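Local coordinates for hypothetical protein (PDB 2OPK), which is of unconfirmed function but belongs to the cupin type-2 family and is a putative mannose-6-phosphate isomerase, at residues Q41-P44 with P45-Y49. Sequence-based numbering, arbitrary orientation.
Sequences QASP and PGFWY
Phe47 N donates a hydrogen bond to Pro44 O at 3.0 Å. The bond is fairly straight, 158° at the hydrogen. The donor is tilted 35° from the carbonyl plane. This bond closes a type II beta turn over Pro45 and Gly46. Gly46 takes the positive phi of the third position of the turn, a conformation that glycine adopts easily. Beside the bond, the Pro44 ring packs alongside the start of the Phe47 side chain, with Pro44 CG 3.8 Å from Phe47 CB. CG of Phe47 is anti to the backbone N (chi1 179°), which carries the ring back along the turn toward Ser43. Ser43 CB meets the ring edge, near its plane, 4.0 Å from Phe47 CD2. CE2, next to CD2 on the same edge, makes a T-shaped (edge-to-face) pair with Tyr49. This Phe47 CE2 lies over the centre of the Tyr49 ring, 3.4 Å above its plane. A water joins Ser43 OG and Tyr49 OH, at 2.7 Å from each. Ser43 OG is also hydrogen-bonded to Val93 N.

Further out, Arg92 ties the turn to strand 91-96. Its NH1 bonds Pro44 O and Phe47 O, and its NH2 bonds Ser43 O. The Tyr49 side chain is about 3 Å, between nearest atoms, from a bound unidentified molecule, probably from the crystallisation liquor, which may mark a pocket. The whole is a proline-glycine type II turn in the surface loop between strands 31-38 and 54-61 of the cupin beta fold.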
ATOM      1  N   GLN B  41      18.405   6.193   7.596  1.00 19.68           N
ATOM      2  CA  GLN B  41      19.386   5.245   7.053  1.00 18.88           C
ATOM      3  C   GLN B  41      19.326   5.203   5.537  1.00 19.66           C
ATOM      4  O   GLN B  41      18.293   5.533   4.934  1.00 18.09           O
ATOM      5  CB  GLN B  41      19.183   3.803   7.579  1.00 16.23           C
ATOM      6  CG  GLN B  41      19.131   3.702   9.101  1.00 22.18           C
ATOM      7  CD  GLN B  41      17.715   3.847   9.656  1.00 16.70           C
ATOM      8  OE1 GLN B  41      16.789   4.101   8.902  1.00 17.70           O
ATOM      9  NE2 GLN B  41      17.557   3.743  10.973  1.00 13.14           N
ATOM     10  N   ALA B  42      20.446   4.780   4.939  1.00 20.16           N
ATOM     11  CA  ALA B  42      20.546   4.527   3.523  1.00 20.33           C
ATOM     12  C   ALA B  42      21.218   3.167   3.318  1.00 19.21           C
ATOM     13  O   ALA B  42      21.872   2.673   4.195  1.00 20.06           O
ATOM     14  CB  ALA B  42      21.371   5.631   2.870  1.00 21.63           C
ATOM     15  N   SER B  43      21.054   2.559   2.151  1.00 21.04           N
ATOM     16  CA  SER B  43      21.764   1.325   1.828  1.00 20.45           C
ATOM     17  C   SER B  43      23.288   1.533   1.983  1.00 21.91           C
ATOM     18  O   SER B  43      23.817   2.561   1.571  1.00 21.16           O
ATOM     19  CB  SER B  43      21.446   0.886   0.405  1.00 19.96           C
ATOM     20  OG  SER B  43      20.094   0.538   0.297  1.00 16.42           O
ATOM     21  N   PRO B  44      23.990   0.586   2.631  1.00 25.69           N
ATOM     22  CA  PRO B  44      25.442   0.788   2.770  1.00 26.48           C
ATOM     23  C   PRO B  44      26.169   0.833   1.439  1.00 26.80           C
ATOM     24  O   PRO B  44      25.672   0.323   0.441  1.00 24.75           O
ATOM     25  CB  PRO B  44      25.911  -0.440   3.560  1.00 29.71           C
ATOM     26  CG  PRO B  44      24.782  -1.419   3.555  1.00 27.88           C
ATOM     27  CD  PRO B  44      23.520  -0.668   3.261  1.00 25.51           C
ATOM     28  N   PRO B  45      27.346   1.454   1.411  1.00 29.19           N
ATOM     29  CA  PRO B  45      28.112   1.474   0.179  1.00 28.62           C
ATOM     30  C   PRO B  45      28.382   0.083  -0.385  1.00 27.75           C
ATOM     31  O   PRO B  45      28.700  -0.866   0.357  1.00 28.90           O
ATOM     32  CB  PRO B  45      29.422   2.145   0.600  1.00 31.74           C
ATOM     33  CG  PRO B  45      29.061   2.961   1.800  1.00 30.75           C
ATOM     34  CD  PRO B  45      28.022   2.182   2.502  1.00 30.84           C
ATOM     35  N   GLY B  46      28.227  -0.026  -1.692  1.00 28.09           N
ATOM     36  CA  GLY B  46      28.371  -1.288  -2.388  1.00 30.37           C
ATOM     37  C   GLY B  46      27.120  -2.164  -2.419  1.00 29.22           C
ATOM     38  O   GLY B  46      27.044  -3.058  -3.265  1.00 31.20           O
ATOM     39  N   PHE B  47      26.142  -1.905  -1.531  1.00 27.32           N
ATOM     40  CA  PHE B  47      24.972  -2.777  -1.377  1.00 24.03           C
ATOM     41  C   PHE B  47      23.878  -2.520  -2.394  1.00 24.05           C
ATOM     42  O   PHE B  47      23.434  -1.385  -2.589  1.00 23.77           O
ATOM     43  CB  PHE B  47      24.367  -2.671   0.030  1.00 25.30           C
ATOM     44  CG  PHE B  47      23.133  -3.549   0.227  1.00 24.84           C
ATOM     45  CD1 PHE B  47      23.265  -4.897   0.581  1.00 24.50           C
ATOM     46  CD2 PHE B  47      21.854  -3.038   0.029  1.00 22.75           C
ATOM     47  CE1 PHE B  47      22.160  -5.724   0.730  1.00 24.54           C
ATOM     48  CE2 PHE B  47      20.730  -3.863   0.183  1.00 23.79           C
ATOM     49  CZ  PHE B  47      20.889  -5.210   0.546  1.00 23.37           C
ATOM     50  N   TRP B  48      23.418  -3.603  -3.003  1.00 22.25           N
ATOM     51  CA  TRP B  48      22.294  -3.583  -3.893  1.00 22.37           C
ATOM     52  C   TRP B  48      21.342  -4.712  -3.495  1.00 24.44           C
ATOM     53  O   TRP B  48      21.792  -5.823  -3.152  1.00 24.13           O
ATOM     54  CB  TRP B  48      22.742  -3.781  -5.336  1.00 26.72           C
ATOM     55  CG  TRP B  48      23.512  -2.608  -5.896  1.00 28.71           C
ATOM     56  CD1 TRP B  48      24.865  -2.411  -5.829  1.00 32.50           C
ATOM     57  CD2 TRP B  48      22.979  -1.483  -6.596  1.00 29.04           C
ATOM     58  NE1 TRP B  48      25.196  -1.226  -6.415  1.00 32.10           N
ATOM     59  CE2 TRP B  48      24.063  -0.640  -6.913  1.00 33.66           C
ATOM     60  CE3 TRP B  48      21.699  -1.106  -6.994  1.00 27.16           C
ATOM     61  CZ2 TRP B  48      23.904   0.563  -7.624  1.00 32.66           C
ATOM     62  CZ3 TRP B  48      21.542   0.097  -7.695  1.00 30.25           C
ATOM     63  CH2 TRP B  48      22.637   0.904  -8.011  1.00 31.64           C
ATOM     64  N   TYR B  49      20.034  -4.431  -3.498  1.00 21.22           N
ATOM     65  CA  TYR B  49      19.065  -5.485  -3.312  1.00 19.85           C
ATOM     66  C   TYR B  49      18.967  -6.203  -4.666  1.00 22.24           C
ATOM     67  O   TYR B  49      19.137  -5.592  -5.727  1.00 19.67           O
ATOM     68  CB  TYR B  49      17.678  -4.965  -2.933  1.00 19.27           C
ATOM     69  CG  TYR B  49      17.535  -4.341  -1.573  1.00 17.36           C
ATOM     70  CD1 TYR B  49      17.516  -5.125  -0.407  1.00 16.03           C
ATOM     71  CD2 TYR B  49      17.359  -2.977  -1.447  1.00 20.36           C
ATOM     72  CE1 TYR B  49      17.361  -4.539   0.846  1.00 20.36           C
ATOM     73  CE2 TYR B  49      17.195  -2.378  -0.201  1.00 20.07           C
ATOM     74  CZ  TYR B  49      17.203  -3.150   0.947  1.00 18.95           C
ATOM     75  OH  TYR B  49      17.060  -2.505   2.166  1.00 18.03           O
TER
HETATM   76  O   HOH W   1      19.292  -1.016   2.413  1.00 19.37           O